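Local coordinates for protein DnaJ homolog subfamily C member 3 (Mus musculus, PDB 3IEG) that serves as an endoplasmic reticulum co-chaperone in the unfolded protein response, binding misfolded proteins, stimulating HSC70's ATPase and restraining the GCN2 kinase, at residues 155-160 with 178-183; 209-214 with 225-230. All coordinates share one frame; numbering follows the deposited sequence.

Contact 1 of 2, residues 155-160 with 178-183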
loop_
_atom_site.group_PDB
_atom_site.type_symbol
_atom_site.label_atom_id
_atom_site.label_comp_id
_atom_site.label_asym_id
_atom_site.label_seq_id
_atom_site.Cartn_x
_atom_site.Cartn_y
_atom_site.Cartn_z
ATOM N N GLU A 155 -5.956 -12.884 2.510
ATOM C CA GLU A 155 -7.285 -12.599 1.960
ATOM C C GLU A 155 -8.132 -11.700 2.882
ATOM O O GLU A 155 -8.891 -10.855 2.400
ATOM C CB GLU A 155 -8.067 -13.876 1.578
ATOM C CG GLU A 155 -7.250 -15.170 1.312
ATOM C CD GLU A 155 -6.045 -15.000 0.389
ATOM O OE1 GLU A 155 -6.247 -14.708 -0.801
ATOM O OE2 GLU A 155 -4.896 -15.181 0.862
ATOM N N LEU A 156 -8.003 -11.872 4.197
ATOM C CA LEU A 156 -8.736 -11.038 5.150
ATOM C C LEU A 156 -8.170 -9.633 5.182
ATOM O O LEU A 156 -8.890 -8.673 5.408
ATOM C CB LEU A 156 -8.729 -11.654 6.543
ATOM C CG LEU A 156 -9.566 -12.918 6.711
ATOM C CD1 LEU A 156 -9.777 -13.189 8.195
ATOM C CD2 LEU A 156 -10.905 -12.802 5.982
ATOM N N ARG A 157 -6.866 -9.536 4.956
ATOM C CA ARG A 157 -6.184 -8.280 4.688
ATOM C C ARG A 157 -6.795 -7.561 3.487
ATOM O O ARG A 157 -7.096 -6.375 3.550
ATOM C CB ARG A 157 -4.722 -8.566 4.366
ATOM C CG ARG A 157 -3.823 -7.403 4.540
ATOM C CD ARG A 157 -3.338 -7.417 5.947
ATOM N NE ARG A 157 -2.674 -6.172 6.275
ATOM C CZ ARG A 157 -1.799 -6.064 7.255
ATOM N NH1 ARG A 157 -1.504 -7.138 7.970
ATOM N NH2 ARG A 157 -1.228 -4.895 7.505
ATOM N N GLU A 158 -6.952 -8.285 2.389
ATOM C CA GLU A 158 -7.543 -7.715 1.194
ATOM C C GLU A 158 -9.007 -7.359 1.403
ATOM O O GLU A 158 -9.464 -6.367 0.855
ATOM C CB GLU A 158 -7.374 -8.651 0.001
ATOM C CG GLU A 158 -5.920 -8.824 -0.433
ATOM C CD GLU A 158 -5.764 -9.742 -1.635
ATOM O OE1 GLU A 158 -6.458 -10.776 -1.696
ATOM O OE2 GLU A 158 -4.951 -9.429 -2.528
ATOM N N LEU A 159 -9.728 -8.153 2.196
ATOM C CA LEU A 159 -11.115 -7.857 2.528
ATOM C C LEU A 159 -11.255 -6.568 3.335
ATOM O O LEU A 159 -12.170 -5.786 3.092
ATOM C CB LEU A 159 -11.774 -9.014 3.275
ATOM C CG LEU A 159 -13.263 -8.812 3.635
ATOM C CD1 LEU A 159 -14.153 -8.953 2.411
ATOM C CD2 LEU A 159 -13.700 -9.782 4.706
ATOM N N ARG A 160 -10.350 -6.344 4.278
ATOM C CA ARG A 160 -10.309 -5.085 5.012
ATOM C C ARG A 160 -10.021 -3.917 4.068
ATOM O O ARG A 160 -10.558 -2.826 4.246
ATOM C CB ARG A 160 -9.260 -5.128 6.126
ATOM C CG ARG A 160 -9.420 -4.027 7.163
ATOM C CD ARG A 160 -8.078 -3.464 7.558
ATOM N NE ARG A 160 -7.646 -3.871 8.884
ATOM C CZ ARG A 160 -6.381 -4.017 9.261
ATOM N NH1 ARG A 160 -5.383 -3.828 8.410
ATOM N NH2 ARG A 160 -6.116 -4.389 10.503
ATOM N N LYS A 178 -0.764 -3.450 -0.138
ATOM C CA LYS A 178 0.685 -3.574 -0.197
ATOM C C LYS A 178 1.153 -4.614 0.806
ATOM O O LYS A 178 1.935 -5.504 0.457
ATOM C CB LYS A 178 1.387 -2.237 0.049
ATOM C CG LYS A 178 1.427 -1.314 -1.149
ATOM C CD LYS A 178 2.334 -0.113 -0.871
ATOM C CE LYS A 178 2.577 0.719 -2.124
ATOM N NZ LYS A 178 3.163 -0.099 -3.235
ATOM N N ALA A 179 0.658 -4.520 2.041
ATOM C CA ALA A 179 0.982 -5.519 3.063
ATOM C C ALA A 179 0.631 -6.925 2.571
ATOM O O ALA A 179 1.460 -7.827 2.632
ATOM C CB ALA A 179 0.290 -5.206 4.367
ATOM N N ALA A 180 -0.580 -7.083 2.037
ATOM C CA ALA A 180 -1.067 -8.355 1.503
ATOM C C ALA A 180 -0.194 -8.930 0.400
ATOM O O ALA A 180 -0.074 -10.153 0.276
ATOM C CB ALA A 180 -2.493 -8.197 0.988
ATOM N N SER A 181 0.390 -8.048 -0.409
ATOM C CA SER A 181 1.218 -8.451 -1.544
ATOM C C SER A 181 2.535 -9.073 -1.093
ATOM O O SER A 181 3.083 -9.934 -1.767
ATOM C CB SER A 181 1.481 -7.259 -2.470
ATOM O OG SER A 181 2.185 -6.242 -1.791
ATOM N N LYS A 182 3.027 -8.628 0.057
ATOM C CA LYS A 182 4.226 -9.197 0.665
ATOM C C LYS A 182 4.008 -10.611 1.234
ATOM O O LYS A 182 4.968 -11.291 1.567
ATOM C CB LYS A 182 4.753 -8.258 1.760
ATOM C CG LYS A 182 5.479 -7.033 1.223
ATOM C CD LYS A 182 5.470 -5.893 2.232
ATOM C CE LYS A 182 5.783 -4.551 1.542
ATOM N NZ LYS A 182 5.038 -3.390 2.155
ATOM N N LEU A 183 2.757 -11.050 1.342
ATOM C CA LEU A 183 2.434 -12.331 1.978
ATOM C C LEU A 183 2.109 -13.394 0.947
ATOM O O LEU A 183 2.248 -14.581 1.216
ATOM C CB LEU A 183 1.249 -12.175 2.943
ATOM C CG LEU A 183 1.395 -11.159 4.082
ATOM C CD1 LEU A 183 0.046 -10.789 4.661
ATOM C CD2 LEU A 183 2.317 -11.671 5.158
#

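Contact 2 of 2, residues 209-214 with 225-230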
loop_
_atom_site.group_PDB
_atom_site.type_symbol
_atom_site.label_atom_id
_atom_site.label_comp_id
_atom_site.label_asym_id
_atom_site.label_seq_id
_atom_site.Cartn_x
_atom_site.Cartn_y
_atom_site.Cartn_z
ATOM N N SER A 209 3.763 3.201 -12.441
ATOM C CA SER A 209 4.819 2.267 -12.040
ATOM C C SER A 209 4.232 1.085 -11.288
ATOM O O SER A 209 4.829 0.015 -11.218
ATOM C CB SER A 209 5.889 2.956 -11.190
ATOM O OG SER A 209 5.360 3.344 -9.942
ATOM N N GLU A 210 3.049 1.288 -10.730
ATOM C CA GLU A 210 2.364 0.224 -10.052
ATOM C C GLU A 210 1.749 -0.742 -11.057
ATOM O O GLU A 210 1.757 -1.951 -10.839
ATOM C CB GLU A 210 1.307 0.788 -9.104
ATOM C CG GLU A 210 1.058 -0.090 -7.911
ATOM C CD GLU A 210 2.290 -0.298 -7.033
ATOM O OE1 GLU A 210 2.372 -1.351 -6.370
ATOM O OE2 GLU A 210 3.172 0.581 -6.994
ATOM N N VAL A 211 1.223 -0.214 -12.158
ATOM C CA VAL A 211 0.704 -1.068 -13.210
ATOM C C VAL A 211 1.854 -1.803 -13.927
ATOM O O VAL A 211 1.657 -2.880 -14.505
ATOM C CB VAL A 211 -0.234 -0.286 -14.184
ATOM C CG1 VAL A 211 0.545 0.420 -15.282
ATOM C CG2 VAL A 211 -1.260 -1.205 -14.785
ATOM N N ARG A 212 3.058 -1.229 -13.861
ATOM C CA ARG A 212 4.235 -1.852 -14.470
ATOM C C ARG A 212 4.610 -3.104 -13.694
ATOM O O ARG A 212 4.958 -4.127 -14.283
ATOM C CB ARG A 212 5.427 -0.889 -14.541
ATOM C CG ARG A 212 5.362 0.089 -15.696
ATOM C CD ARG A 212 6.690 0.807 -15.877
ATOM N NE ARG A 212 6.527 2.122 -16.501
ATOM C CZ ARG A 212 6.373 2.330 -17.809
ATOM N NH1 ARG A 212 6.351 1.306 -18.657
ATOM N NH2 ARG A 212 6.231 3.563 -18.268
ATOM N N GLU A 213 4.525 -3.016 -12.370
ATOM C CA GLU A 213 4.732 -4.174 -11.516
ATOM C C GLU A 213 3.760 -5.293 -11.877
ATOM O O GLU A 213 4.159 -6.456 -11.936
ATOM C CB GLU A 213 4.608 -3.801 -10.036
ATOM C CG GLU A 213 5.653 -2.804 -9.529
ATOM C CD GLU A 213 7.077 -3.182 -9.902
ATOM O OE1 GLU A 213 7.420 -4.386 -9.872
ATOM O OE2 GLU A 213 7.855 -2.262 -10.224
ATOM N N CYS A 214 2.502 -4.939 -12.138
ATOM C CA CYS A 214 1.509 -5.915 -12.568
ATOM C C CYS A 214 1.952 -6.615 -13.859
ATOM O O CYS A 214 2.014 -7.847 -13.914
ATOM C CB CYS A 214 0.127 -5.273 -12.742
ATOM S SG CYS A 214 -1.095 -6.394 -13.491
ATOM N N PHE A 225 -3.201 -4.239 -18.794
ATOM C CA PHE A 225 -2.667 -3.685 -20.022
ATOM C C PHE A 225 -3.515 -2.516 -20.509
ATOM O O PHE A 225 -2.963 -1.475 -20.857
ATOM C CB PHE A 225 -2.505 -4.755 -21.104
ATOM C CG PHE A 225 -1.689 -4.300 -22.284
ATOM C CD1 PHE A 225 -0.295 -4.178 -22.182
ATOM C CD2 PHE A 225 -2.307 -3.986 -23.494
ATOM C CE1 PHE A 225 0.470 -3.743 -23.272
ATOM C CE2 PHE A 225 -1.553 -3.554 -24.594
ATOM C CZ PHE A 225 -0.163 -3.437 -24.485
ATOM N N ALA A 226 -4.837 -2.678 -20.504
ATOM C CA ALA A 226 -5.756 -1.630 -20.964
ATOM C C ALA A 226 -5.595 -0.351 -20.151
ATOM O O ALA A 226 -5.715 0.754 -20.689
ATOM C CB ALA A 226 -7.212 -2.108 -20.913
ATOM N N HIS A 227 -5.336 -0.520 -18.855
ATOM C CA HIS A 227 -5.151 0.592 -17.951
ATOM C C HIS A 227 -3.769 1.225 -18.144
ATOM O O HIS A 227 -3.641 2.436 -18.069
ATOM C CB HIS A 227 -5.393 0.167 -16.499
ATOM C CG HIS A 227 -5.056 1.231 -15.507
ATOM N ND1 HIS A 227 -5.691 2.454 -15.487
ATOM C CD2 HIS A 227 -4.117 1.279 -14.533
ATOM C CE1 HIS A 227 -5.168 3.202 -14.532
ATOM N NE2 HIS A 227 -4.213 2.512 -13.937
ATOM N N TYR A 228 -2.752 0.405 -18.397
ATOM C CA TYR A 228 -1.392 0.862 -18.750
ATOM C C TYR A 228 -1.421 1.866 -19.896
ATOM O O TYR A 228 -0.803 2.930 -19.821
ATOM C CB TYR A 228 -0.513 -0.338 -19.138
ATOM C CG TYR A 228 0.874 -0.021 -19.673
ATOM C CD1 TYR A 228 1.818 0.619 -18.881
ATOM C CD2 TYR A 228 1.255 -0.410 -20.959
ATOM C CE1 TYR A 228 3.093 0.891 -19.358
ATOM C CE2 TYR A 228 2.532 -0.150 -21.444
ATOM C CZ TYR A 228 3.439 0.505 -20.639
ATOM O OH TYR A 228 4.697 0.785 -21.091
ATOM N N LYS A 229 -2.171 1.539 -20.943
ATOM C CA LYS A 229 -2.252 2.401 -22.116
ATOM C C LYS A 229 -2.855 3.750 -21.764
ATOM O O LYS A 229 -2.419 4.780 -22.287
ATOM C CB LYS A 229 -3.026 1.722 -23.248
ATOM C CG LYS A 229 -2.399 0.404 -23.695
ATOM C CD LYS A 229 -2.852 -0.021 -25.080
ATOM C CE LYS A 229 -4.280 -0.536 -25.110
ATOM N NZ LYS A 229 -4.560 -1.221 -26.416
ATOM N N GLN A 230 -3.835 3.735 -20.862
ATOM C CA GLN A 230 -4.498 4.953 -20.399
ATOM C C GLN A 230 -3.580 5.823 -19.534
ATOM O O GLN A 230 -3.413 7.001 -19.828
ATOM C CB GLN A 230 -5.794 4.625 -19.660
ATOM C CG GLN A 230 -6.461 5.812 -18.979
ATOM C CD GLN A 230 -7.130 6.777 -19.952
ATOM O OE1 GLN A 230 -7.083 6.587 -21.169
ATOM N NE2 GLN A 230 -7.762 7.818 -19.417
#

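Contact 1 of 2, residues 155-160 with 178-183
R157 and E158 hold A180 between them, and this small group of aliphatic carbons is the tight part of the packing between the two helices of TPR 5. The methyl CB of A180 lies 3.9 Å from R157 CG and 3.8 Å from E158 CG. With only a methyl group on this side, the backbones come close, R157 CA and A180 CA being 6.0 Å apart. A180 is buried, at a position in the second helix where the TPR consensus favours a small residue, usually alanine.

Two torsions set the course of the arginine. Its CG stands anti to the backbone N (chi1 -160°), and a bend at chi2 of 89° carries the rest of the chain across the partner helix, past A179. There the guanidinium presents one face to a methyl group, with R157 NH2 3.5 Å and R157 NE 3.7 Å from A179 CB. No hydrogen bond crosses between 155-160 and 178-183, and the contact is one of packing. Were R157 an alanine, the methyl of A179 would probably lose its flat cover and D176 a weak ionic partner.

The looser side begins beyond E158 CG. The chain runs on extended from that carbon, and the carboxylate of this partly exposed residue makes no contact with 178-183.

R157 NE makes a long, weak ion pair with D176, which also forms a salt bridge with R160. On the flank of helix 154-166 turned to the preceding helices, L156 meets I146 of helix 136-149 and L159 meets L128 and F131 of helix 104-132, whereas E158 touches A190 of helix 188-201.

Contact 2 of 2, residues 209-214 with 225-230
The helical stacking of the TPR array continues here from the second helix of TPR 6, 204-217, to the long helix 222-246 that follows it. The two are joined by a short turn and also by a disulfide between C214 and C224. Over the segments 209-214 and 225-230 the helices run roughly antiparallel, their axes at 151° and 9.8 Å apart at closest approach.

V211 is the apolar wedge between them, and its two methyl groups go to different rings. CG2, anti to the backbone N, meets the imidazole of H227 at its edge, near the ring plane, with V211 CG2 3.8 Å from H227 CD2. V211 CG1 lies against the edge of the tyrosine ring, 3.8 Å from Y228 CD1, the two side chains crossing at about a right angle. Each ring is further placed by other neighbours. H227 NE2 is hydrogen-bonded to S207 OG, and its ring packs edge-to-face with Y199; Y228 also touches L208 and L215 of helix 204-217.

Toward solvent the chemistry becomes polar. R212, an exposed residue, extends from CG to NE along the side of the interface and brings its guanidinium to the end of the tyrosine. CE1 of Y228 lies over one guanidinium face, 3.4 Å from R212 NH1, but the arginine meets the tyrosine ring at its edge, with the two planes 78° apart, so this is no cation-pi stack. The phenolic oxygen, which has K232 NZ as a second partner, accepts the bond that crosses the contact: R212 NH1 donates to Y228 OH over 3.0 Å, bent to 132° at the hydrogen, with the oxygen tilted out of the guanidinium plane.

Overall arrangement
Both contacts lie in the TPR part of the protein; the J domain that engages HSC70 is absent from this chain. Contact 1 pairs the two helices of TPR 5, whereas contact 2 carries the stack from TPR 6 into the helix that follows. Both are partly buried, but contact 1 lies nearer the middle of the chain and relies on two alanine methyls packed against aliphatic carbons and a guanidinium face, without any crossing hydrogen bond. Contact 2 combines a buried valine and two aromatic rings with a hydrogen bond from an exposed arginine to a partly exposed tyrosine. K178 and E210, which both touch I194 of helix 188-201, form a long, weak ion pair between them.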